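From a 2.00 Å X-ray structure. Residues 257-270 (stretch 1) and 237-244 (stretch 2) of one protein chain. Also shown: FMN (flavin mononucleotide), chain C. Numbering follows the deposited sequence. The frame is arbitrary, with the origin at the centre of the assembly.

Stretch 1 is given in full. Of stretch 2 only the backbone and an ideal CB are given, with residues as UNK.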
# COMPACT_ATOMS: atom_id res chain seq x y z
N HIS A 257 1.65 -0.26 -9.22
CA HIS A 257 0.43 -0.66 -8.53
C HIS A 257 -0.18 0.53 -7.79
O HIS A 257 0.55 1.35 -7.23
CB HIS A 257 0.74 -1.80 -7.55
CG HIS A 257 -0.47 -2.60 -7.16
ND1 HIS A 257 -1.33 -2.21 -6.16
CD2 HIS A 257 -0.95 -3.77 -7.64
CE1 HIS A 257 -2.29 -3.11 -6.03
NE2 HIS A 257 -2.08 -4.06 -6.92
N PRO A 258 -1.51 0.65 -7.78
CA PRO A 258 -2.14 1.80 -7.11
C PRO A 258 -1.92 1.84 -5.61
O PRO A 258 -2.08 2.90 -5.00
CB PRO A 258 -3.63 1.64 -7.46
CG PRO A 258 -3.79 0.18 -7.78
CD PRO A 258 -2.50 -0.22 -8.44
N ILE A 259 -1.58 0.71 -4.99
CA ILE A 259 -1.28 0.72 -3.56
C ILE A 259 -0.03 1.55 -3.29
O ILE A 259 0.08 2.23 -2.26
CB ILE A 259 -1.15 -0.72 -3.02
CG1 ILE A 259 -2.52 -1.39 -3.00
CG2 ILE A 259 -0.52 -0.74 -1.64
CD1 ILE A 259 -2.50 -2.83 -2.53
N ALA A 260 0.93 1.53 -4.22
CA ALA A 260 2.14 2.34 -4.07
C ALA A 260 1.89 3.81 -4.38
O ALA A 260 2.26 4.69 -3.60
CB ALA A 260 3.25 1.79 -4.98
N GLN A 261 1.26 4.09 -5.52
CA GLN A 261 1.00 5.46 -5.93
C GLN A 261 0.07 6.16 -4.94
O GLN A 261 0.44 7.16 -4.30
CB GLN A 261 0.39 5.45 -7.34
CG GLN A 261 0.07 6.80 -7.93
CD GLN A 261 1.31 7.59 -8.31
OE1 GLN A 261 2.03 7.21 -9.24
NE2 GLN A 261 1.54 8.69 -7.62
N PHE A 262 -1.15 5.63 -4.79
CA PHE A 262 -2.10 6.22 -3.86
C PHE A 262 -1.69 6.01 -2.41
O PHE A 262 -2.07 6.79 -1.54
CB PHE A 262 -3.49 5.64 -4.12
CG PHE A 262 -4.03 5.97 -5.48
CD1 PHE A 262 -4.85 7.07 -5.68
CD2 PHE A 262 -3.71 5.18 -6.58
CE1 PHE A 262 -5.34 7.37 -6.93
CE2 PHE A 262 -4.20 5.47 -7.83
CZ PHE A 262 -5.01 6.57 -8.01
N GLY A 263 -0.91 4.96 -2.14
CA GLY A 263 -0.31 4.83 -0.82
C GLY A 263 0.60 6.01 -0.50
O GLY A 263 0.59 6.53 0.62
N TYR A 264 1.38 6.45 -1.49
CA TYR A 264 2.21 7.64 -1.31
C TYR A 264 1.35 8.89 -1.15
O TYR A 264 1.66 9.75 -0.31
CB TYR A 264 3.17 7.80 -2.48
CG TYR A 264 3.81 9.17 -2.56
CD1 TYR A 264 4.93 9.49 -1.79
CD2 TYR A 264 3.31 10.16 -3.40
CE1 TYR A 264 5.51 10.74 -1.85
CE2 TYR A 264 3.88 11.41 -3.47
CZ TYR A 264 4.99 11.70 -2.69
OH TYR A 264 5.56 12.94 -2.76
N ILE A 265 0.28 9.01 -1.94
CA ILE A 265 -0.60 10.17 -1.79
C ILE A 265 -1.16 10.25 -0.37
O ILE A 265 -1.09 11.29 0.29
CB ILE A 265 -1.72 10.13 -2.84
CG1 ILE A 265 -1.14 10.30 -4.24
CG2 ILE A 265 -2.76 11.21 -2.56
CD1 ILE A 265 -2.16 10.17 -5.35
N LEU A 266 -1.71 9.13 0.11
CA LEU A 266 -2.25 9.09 1.47
C LEU A 266 -1.17 9.38 2.50
O LEU A 266 -1.43 10.08 3.50
CB LEU A 266 -2.89 7.73 1.74
CG LEU A 266 -4.19 7.42 1.01
CD1 LEU A 266 -4.60 5.99 1.29
CD2 LEU A 266 -5.29 8.38 1.44
N SER A 267 0.03 8.85 2.29
CA SER A 267 1.13 9.13 3.21
C SER A 267 1.44 10.62 3.27
O SER A 267 1.73 11.16 4.35
CB SER A 267 2.38 8.34 2.80
OG SER A 267 3.46 8.60 3.68
N GLU A 268 1.37 11.31 2.13
CA GLU A 268 1.65 12.74 2.11
C GLU A 268 0.55 13.53 2.80
O GLU A 268 0.83 14.48 3.54
CB GLU A 268 1.84 13.21 0.67
CG GLU A 268 3.20 12.86 0.10
CD GLU A 268 4.32 13.60 0.80
OE1 GLU A 268 4.42 14.83 0.61
OE2 GLU A 268 5.09 12.96 1.54
N LEU A 269 -0.72 13.15 2.58
CA LEU A 269 -1.81 13.82 3.28
C LEU A 269 -1.69 13.63 4.79
O LEU A 269 -1.89 14.57 5.56
CB LEU A 269 -3.15 13.31 2.76
CG LEU A 269 -3.42 13.52 1.27
CD1 LEU A 269 -4.77 12.94 0.88
CD2 LEU A 269 -3.34 14.99 0.91
N GLU A 270 -1.36 12.41 5.22
CA GLU A 270 -1.17 12.15 6.64
C GLU A 270 0.03 12.91 7.19
O GLU A 270 0.03 13.30 8.36
CB GLU A 270 -1.01 10.66 6.90
CG GLU A 270 -0.88 10.28 8.37
CD GLU A 270 -2.13 10.58 9.17
OE1 GLU A 270 -3.23 10.54 8.59
OE2 GLU A 270 -2.01 10.86 10.38
N UNK A 237 -11.07 18.77 1.44
CA UNK A 237 -11.17 17.32 1.34
C UNK A 237 -10.69 16.90 -0.04
O UNK A 237 -10.31 17.73 -0.87
CB UNK A 237 -12.60 16.84 1.59
N UNK A 238 -10.71 15.59 -0.29
CA UNK A 238 -10.26 15.04 -1.56
C UNK A 238 -10.90 13.67 -1.73
O UNK A 238 -11.19 12.98 -0.74
CB UNK A 238 -8.73 14.95 -1.62
N UNK A 239 -11.14 13.27 -2.98
CA UNK A 239 -11.65 11.94 -3.28
C UNK A 239 -10.67 11.20 -4.17
O UNK A 239 -10.12 11.77 -5.12
CB UNK A 239 -13.02 12.02 -3.95
N UNK A 240 -10.46 9.92 -3.86
CA UNK A 240 -9.55 9.06 -4.60
C UNK A 240 -10.25 7.74 -4.92
O UNK A 240 -11.09 7.26 -4.15
CB UNK A 240 -8.26 8.82 -3.81
N UNK A 241 -9.89 7.16 -6.06
CA UNK A 241 -10.45 5.88 -6.51
C UNK A 241 -9.32 5.01 -7.04
O UNK A 241 -9.17 4.84 -8.26
CB UNK A 241 -11.52 6.09 -7.58
N UNK A 242 -8.50 4.45 -6.15
CA UNK A 242 -7.31 3.71 -6.61
C UNK A 242 -7.61 2.52 -7.51
O UNK A 242 -6.82 2.23 -8.42
CB UNK A 242 -6.52 3.22 -5.40
N UNK A 243 -8.72 1.82 -7.28
CA UNK A 243 -9.03 0.62 -8.04
C UNK A 243 -9.84 0.87 -9.30
O UNK A 243 -9.98 -0.04 -10.12
CB UNK A 243 -9.79 -0.36 -7.15
N UNK A 244 -10.39 2.07 -9.47
CA UNK A 244 -11.27 2.34 -10.60
C UNK A 244 -10.51 2.28 -11.92
O UNK A 244 -9.34 2.67 -12.01
CB UNK A 244 -11.94 3.71 -10.44
N1 FMN C . -18.81 10.70 -7.71
C2 FMN C . -18.04 11.84 -7.69
O2 FMN C . -16.99 11.86 -7.05
N3 FMN C . -18.43 12.96 -8.39
C4 FMN C . -19.61 12.94 -9.11
O4 FMN C . -19.97 13.94 -9.73
C4A FMN C . -20.39 11.79 -9.13
N5 FMN C . -21.56 11.78 -9.85
C5A FMN C . -22.34 10.64 -9.88
C6 FMN C . -23.52 10.63 -10.61
C7 FMN C . -24.31 9.49 -10.64
C7M FMN C . -25.59 9.49 -11.43
C8 FMN C . -23.92 8.36 -9.94
C8M FMN C . -24.78 7.13 -9.97
C9 FMN C . -22.74 8.37 -9.21
C9A FMN C . -21.95 9.51 -9.18
N10 FMN C . -20.77 9.52 -8.45
C10 FMN C . -19.99 10.66 -8.43
C1' FMN C . -20.34 8.30 -7.68
C2' FMN C . -21.04 8.35 -6.32
O2' FMN C . -20.62 9.49 -5.62
C3' FMN C . -20.80 7.10 -5.48
O3' FMN C . -19.43 6.99 -5.16
C4' FMN C . -21.27 5.84 -6.20
O4' FMN C . -22.56 6.05 -6.73
C5' FMN C . -21.31 4.63 -5.27
O5' FMN C . -22.12 4.93 -4.15
P FMN C . -23.56 4.24 -3.98
O1P FMN C . -23.40 2.74 -4.11
O2P FMN C . -24.13 4.57 -2.63
O3P FMN C . -24.48 4.75 -5.06

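The strand that enters stretch 2 at 237 runs nearly antiparallel to helix 258-270, with axes 11.3 Å apart at closest approach and N-to-C directions 169° apart. The side of the helix turned to the strand presents the hydrocarbon of Phe-262, Ile-265, Leu-266 and Leu-269, which favours apolar partners.

Position 237 has extended backbone angles (-146/180), and its ideal CB finds nothing of the helix within 5.5 Å. Stretch 1 sets no preference; the residue is Ala-237.

At position 238 CA-to-CB points toward the helix, and the ideal CB lies 5.1 Å from Leu-269 CD1. That gap suits a medium apolar side chain, and the extended angles (-158/150) would favour a beta-branched one, Val or Ile. It is Val-238, chi1 65° (p), whose CG1 reaches Leu-269 CD1 at 3.9 Å.

Position 239 is out of reach of the helix, as strand alternation predicts. The flavin, however, presents oxygens beyond its CB, so a long donor is plausible, Arg or Lys. Arg-239 extends with chi1 and chi2 both t; NH1 donates to FMN O2 at 2.8 Å and to FMN O2' at 2.9 Å, while NH2 makes a weak bond to FMN O3' at 2.9 Å.

Position 240 faces the helix again. Its ideal CB is 4.3 Å from Phe-262 CD1, and Ile-265 and Leu-266 line the space beyond with hydrocarbon. Leu, Ile or Met would suit. Leu-240 (chi1 m, chi2 t) places CD1 4.0 Å from Ile-265 CG2 and 4.1 Å from Leu-266 CD2, while its CD2 lies at the edge of the Phe-262 ring, 4.3 Å from CD1 of that residue.

At position 241 CA-to-CB points away and stretch 1 offers no partner. A type I turn starts here, closed by a backbone hydrogen bond from the amide of 244 to the carbonyl of 241; Ser, Asp or Asn would fit. Ser-241 has its hydroxyl bonded elsewhere in the structure.

Position 242 has phi -61°, and its CA lies 5.5 Å from Pro-258 CA. The ideal CB is 3.6 Å from Phe-262 CD2 and 3.9 Å from Pro-258 CB, leaving room for something compact: Pro or Ala. Pro-242 packs over one face of the Phe-262 ring, its CA 3.8 Å from the centroid and 11° off the normal, a CH-pi contact. Its CB is 4.0 Å from Pro-258 CB.

At position 243 CB points away, so only a long side chain could return to the helix start; Tyr, Phe or Met could. Tyr-243, chi1 m, brings OH to 4.3 Å from Ile-259 CD1.

Position 244 ends the turn out of reach; stretch 1 leaves the choice open, and Ala-244 occupies it.

Stretch 2 (237-244) AVRLSPYA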
# COMPACT_ATOMS: atom_id res chain seq x y z
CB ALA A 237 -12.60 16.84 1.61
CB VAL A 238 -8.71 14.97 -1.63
CG1 VAL A 238 -8.17 13.99 -0.59
CG2 VAL A 238 -8.24 14.60 -3.03
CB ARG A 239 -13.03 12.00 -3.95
CG ARG A 239 -13.65 10.62 -4.12
CD ARG A 239 -15.11 10.70 -4.52
NE ARG A 239 -15.91 9.74 -3.77
CZ ARG A 239 -17.16 9.40 -4.07
NH1 ARG A 239 -17.76 9.95 -5.12
NH2 ARG A 239 -17.81 8.52 -3.33
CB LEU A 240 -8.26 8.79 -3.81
CG LEU A 240 -7.47 10.02 -3.35
CD1 LEU A 240 -6.47 9.63 -2.27
CD2 LEU A 240 -6.77 10.68 -4.52
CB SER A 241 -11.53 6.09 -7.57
OG SER A 241 -10.98 6.67 -8.74
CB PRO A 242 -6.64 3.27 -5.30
CG PRO A 242 -7.18 4.21 -4.26
CD PRO A 242 -8.58 4.50 -4.69
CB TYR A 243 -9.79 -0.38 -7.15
CG TYR A 243 -8.98 -0.95 -6.01
CD1 TYR A 243 -7.91 -1.80 -6.25
CD2 TYR A 243 -9.28 -0.63 -4.69
CE1 TYR A 243 -7.17 -2.33 -5.21
CE2 TYR A 243 -8.55 -1.15 -3.65
CZ TYR A 243 -7.49 -2.00 -3.91
OH TYR A 243 -6.75 -2.52 -2.87
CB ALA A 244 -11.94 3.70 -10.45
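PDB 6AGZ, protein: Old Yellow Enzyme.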